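Pirin-like protein YHAK (Escherichia coli, PDB 2VEC) is a monomeric cytoplasmic bicupin of the pirin family that lacks quercetin 2,3-dioxygenase activity and belongs to a redox-sensitive enterobacterial subclass. Local coordinates at residues 197-206 against 248-256. Numbering follows the deposited sequence.
Sequences FQLHGPRAYL and RALLIDLPV
Asp253 reaches from the last strand of the chain into the turn 199-202 and ties it down with both carboxylate oxygens. Its CB lies 3.5 Å from Leu199 CD1, and the same methyl also touches Asp253 CG. With CG anti to the backbone N (chi1 170°), the carboxylate is carried toward the backbone of the turn. There Asp253 OD1 accepts from Gly201 N through its syn lone pair (2.8 Å). Asp253 OD2 accepts a nearly straight bond from His200 N at 2.7 Å and a longer, more bent one from His200 ND1 (3.1 Å, 142° at the hydrogen). Both donors approach on the syn side, out of the carboxylate plane, and a water donates to OD2 and to Gln198 O. Three N-H groups and a water would probably favour the ionised carboxylate. At the other end of the turn, the Arg203 guanidinium meets the C-terminal carboxylate side-on: NE binds Val256 O (2.7 Å) and NH2 forms a salt bridge with OXT. Beyond the turn the strands pair antiparallel; Tyr205 and Ile252 exchange two backbone hydrogen bonds. Leu251 CD1 packs on Leu206 CD2 (3.6 Å) and on Phe197, inside the C-terminal cupin barrel. On the other face Tyr205, Ile252 and Leu254 meet Leu63 of the N-terminal cupin's strand 63-71. Strand 247-254 runs between 183-189 and 203-208, while 197-198 ends a strand of the facing sheet beside 238-243.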
loop_
_atom_site.group_PDB
_atom_site.type_symbol
_atom_site.label_atom_id
_atom_site.label_comp_id
_atom_site.label_asym_id
_atom_site.label_seq_id
_atom_site.Cartn_x
_atom_site.Cartn_y
_atom_site.Cartn_z
ATOM N N PHE A 197 -0.262 3.819 16.733
ATOM C CA PHE A 197 -0.837 2.577 16.181
ATOM C C PHE A 197 -0.601 1.412 17.151
ATOM O O PHE A 197 0.500 1.241 17.698
ATOM C CB PHE A 197 -0.273 2.265 14.783
ATOM C CG PHE A 197 -0.409 3.410 13.814
ATOM C CD1 PHE A 197 -1.508 3.481 12.954
ATOM C CD2 PHE A 197 0.532 4.431 13.792
ATOM C CE1 PHE A 197 -1.657 4.558 12.048
ATOM C CE2 PHE A 197 0.398 5.522 12.914
ATOM C CZ PHE A 197 -0.696 5.578 12.037
ATOM N N GLN A 198 -1.644 0.620 17.364
ATOM C CA GLN A 198 -1.569 -0.597 18.157
ATOM C C GLN A 198 -1.504 -1.733 17.137
ATOM O O GLN A 198 -2.349 -1.834 16.252
ATOM C CB GLN A 198 -2.814 -0.740 19.053
ATOM C CG GLN A 198 -2.857 0.244 20.256
ATOM C CD GLN A 198 -3.808 -0.161 21.404
ATOM O OE1 GLN A 198 -5.037 -0.181 21.257
ATOM N NE2 GLN A 198 -3.229 -0.423 22.579
ATOM N N LEU A 199 -0.499 -2.582 17.243
ATOM C CA LEU A 199 -0.282 -3.611 16.245
ATOM C C LEU A 199 -0.899 -4.931 16.691
ATOM O O LEU A 199 -0.828 -5.303 17.884
ATOM C CB LEU A 199 1.225 -3.760 15.969
ATOM C CG LEU A 199 1.974 -2.772 15.041
ATOM C CD1 LEU A 199 1.608 -2.985 13.605
ATOM C CD2 LEU A 199 1.774 -1.308 15.394
ATOM N N HIS A 200 -1.566 -5.590 15.749
ATOM C CA HIS A 200 -2.108 -6.921 15.902
ATOM C C HIS A 200 -1.032 -8.000 15.733
ATOM O O HIS A 200 -0.905 -8.869 16.567
ATOM C CB HIS A 200 -3.248 -7.158 14.916
ATOM C CG HIS A 200 -4.451 -6.296 15.157
ATOM N ND1 HIS A 200 -4.653 -5.102 14.494
ATOM C CD2 HIS A 200 -5.497 -6.437 16.005
ATOM C CE1 HIS A 200 -5.796 -4.559 14.906
ATOM N NE2 HIS A 200 -6.335 -5.360 15.805
ATOM N N GLY A 201 -0.259 -7.922 14.650
ATOM C CA GLY A 201 0.772 -8.930 14.346
ATOM C C GLY A 201 2.147 -8.537 14.861
ATOM O O GLY A 201 2.325 -7.453 15.433
ATOM N N PRO A 202 3.129 -9.441 14.696
ATOM C CA PRO A 202 4.475 -9.306 15.227
ATOM C C PRO A 202 5.408 -8.550 14.261
ATOM O O PRO A 202 6.594 -8.438 14.510
ATOM C CB PRO A 202 4.914 -10.768 15.373
ATOM C CG PRO A 202 4.325 -11.435 14.143
ATOM C CD PRO A 202 2.929 -10.751 14.042
ATOM N N ARG A 203 4.871 -8.056 13.157
ATOM C CA ARG A 203 5.729 -7.431 12.133
ATOM C C ARG A 203 4.984 -6.204 11.600
ATOM O O ARG A 203 3.775 -6.248 11.386
ATOM C CB ARG A 203 6.007 -8.440 11.009
ATOM C CG ARG A 203 7.133 -7.998 10.017
ATOM C CD ARG A 203 7.364 -9.020 8.844
ATOM N NE ARG A 203 7.733 -10.325 9.412
ATOM C CZ ARG A 203 8.921 -10.718 9.842
ATOM N NH1 ARG A 203 9.995 -9.943 9.738
ATOM N NH2 ARG A 203 9.038 -11.940 10.360
ATOM N N ALA A 204 5.701 -5.108 11.381
ATOM C CA ALA A 204 5.092 -3.953 10.712
ATOM C C ALA A 204 6.004 -3.524 9.592
ATOM O O ALA A 204 7.258 -3.702 9.676
ATOM C CB ALA A 204 4.948 -2.834 11.669
ATOM N N TYR A 205 5.412 -2.945 8.562
ATOM C CA TYR A 205 6.220 -2.335 7.532
ATOM C C TYR A 205 5.760 -0.886 7.431
ATOM O O TYR A 205 4.539 -0.593 7.341
ATOM C CB TYR A 205 5.998 -3.048 6.194
ATOM C CG TYR A 205 6.794 -2.442 5.057
ATOM C CD1 TYR A 205 8.114 -2.790 4.887
ATOM C CD2 TYR A 205 6.200 -1.566 4.145
ATOM C CE1 TYR A 205 8.895 -2.224 3.846
ATOM C CE2 TYR A 205 6.948 -1.042 3.072
ATOM C CZ TYR A 205 8.299 -1.365 2.965
ATOM O OH TYR A 205 9.070 -0.837 1.963
ATOM N N LEU A 206 6.736 0.034 7.386
ATOM C CA LEU A 206 6.467 1.464 7.191
ATOM C C LEU A 206 6.917 1.871 5.796
ATOM O O LEU A 206 8.011 1.485 5.388
ATOM C CB LEU A 206 7.299 2.284 8.188
ATOM C CG LEU A 206 7.236 1.801 9.644
ATOM C CD1 LEU A 206 7.992 2.804 10.508
ATOM C CD2 LEU A 206 5.788 1.717 10.125
ATOM N N ARG A 248 2.963 11.651 3.567
ATOM C CA ARG A 248 1.962 10.617 3.333
ATOM C C ARG A 248 2.729 9.316 3.495
ATOM O O ARG A 248 3.847 9.181 2.949
ATOM C CB ARG A 248 1.345 10.702 1.955
ATOM C CG ARG A 248 0.274 11.792 1.833
ATOM C CD ARG A 248 -0.392 11.699 0.475
ATOM N NE ARG A 248 -1.109 10.444 0.239
ATOM C CZ ARG A 248 -1.814 10.237 -0.871
ATOM N NH1 ARG A 248 -1.872 11.227 -1.785
ATOM N NH2 ARG A 248 -2.444 9.087 -1.058
ATOM N N ALA A 249 2.155 8.374 4.243
ATOM C CA ALA A 249 2.834 7.125 4.509
ATOM C C ALA A 249 1.843 5.979 4.647
ATOM O O ALA A 249 0.627 6.204 4.807
ATOM C CB ALA A 249 3.653 7.254 5.819
ATOM N N LEU A 250 2.372 4.768 4.687
ATOM C CA LEU A 250 1.559 3.601 5.003
ATOM C C LEU A 250 2.192 2.918 6.198
ATOM O O LEU A 250 3.430 2.941 6.350
ATOM C CB LEU A 250 1.620 2.584 3.852
ATOM C CG LEU A 250 1.028 2.996 2.504
ATOM C CD1 LEU A 250 1.199 1.870 1.457
ATOM C CD2 LEU A 250 -0.451 3.423 2.603
ATOM N N LEU A 251 1.355 2.308 7.037
ATOM C CA LEU A 251 1.865 1.397 8.045
ATOM C C LEU A 251 1.080 0.123 7.814
ATOM O O LEU A 251 -0.181 0.138 7.790
ATOM C CB LEU A 251 1.633 1.895 9.476
ATOM C CG LEU A 251 2.259 0.992 10.580
ATOM C CD1 LEU A 251 2.642 1.802 11.823
ATOM C CD2 LEU A 251 1.233 -0.100 10.985
ATOM N N ILE A 252 1.821 -0.964 7.603
ATOM C CA ILE A 252 1.184 -2.271 7.355
ATOM C C ILE A 252 1.447 -3.176 8.532
ATOM O O ILE A 252 2.604 -3.388 8.903
ATOM C CB ILE A 252 1.720 -2.952 6.086
ATOM C CG1 ILE A 252 2.031 -1.903 5.008
ATOM C CG2 ILE A 252 0.737 -4.075 5.652
ATOM C CD1 ILE A 252 2.524 -2.462 3.597
ATOM N N ASP A 253 0.378 -3.721 9.116
ATOM C CA ASP A 253 0.474 -4.558 10.307
ATOM C C ASP A 253 0.357 -5.991 9.788
ATOM O O ASP A 253 -0.673 -6.371 9.207
ATOM C CB ASP A 253 -0.726 -4.131 11.189
ATOM C CG ASP A 253 -0.993 -5.020 12.371
ATOM O OD1 ASP A 253 -0.479 -6.161 12.483
ATOM O OD2 ASP A 253 -1.822 -4.565 13.233
ATOM N N LEU A 254 1.442 -6.765 9.925
ATOM C CA LEU A 254 1.613 -8.029 9.247
ATOM C C LEU A 254 1.638 -9.190 10.237
ATOM O O LEU A 254 2.146 -9.048 11.366
ATOM C CB LEU A 254 2.963 -8.004 8.449
ATOM C CG LEU A 254 2.906 -7.003 7.263
ATOM C CD1 LEU A 254 4.347 -6.489 6.997
ATOM C CD2 LEU A 254 2.284 -7.627 6.017
ATOM N N PRO A 255 1.044 -10.331 9.853
ATOM C CA PRO A 255 0.724 -11.438 10.772
ATOM C C PRO A 255 1.870 -12.386 11.139
ATOM O O PRO A 255 1.728 -13.219 12.073
ATOM C CB PRO A 255 -0.374 -12.207 10.013
ATOM C CG PRO A 255 -0.057 -11.957 8.568
ATOM C CD PRO A 255 0.515 -10.559 8.484
ATOM N N VAL A 256 3.002 -12.288 10.429
ATOM C CA VAL A 256 4.109 -13.261 10.668
ATOM C C VAL A 256 5.444 -12.643 10.289
ATOM O O VAL A 256 5.490 -11.805 9.382
ATOM C CB VAL A 256 3.904 -14.583 9.877
ATOM C CG1 VAL A 256 3.835 -14.317 8.365
ATOM C CG2 VAL A 256 4.991 -15.677 10.273
ATOM O OXT VAL A 256 6.497 -12.978 10.868
HETATM O O HOH W 1 -2.759 -2.115 13.185
#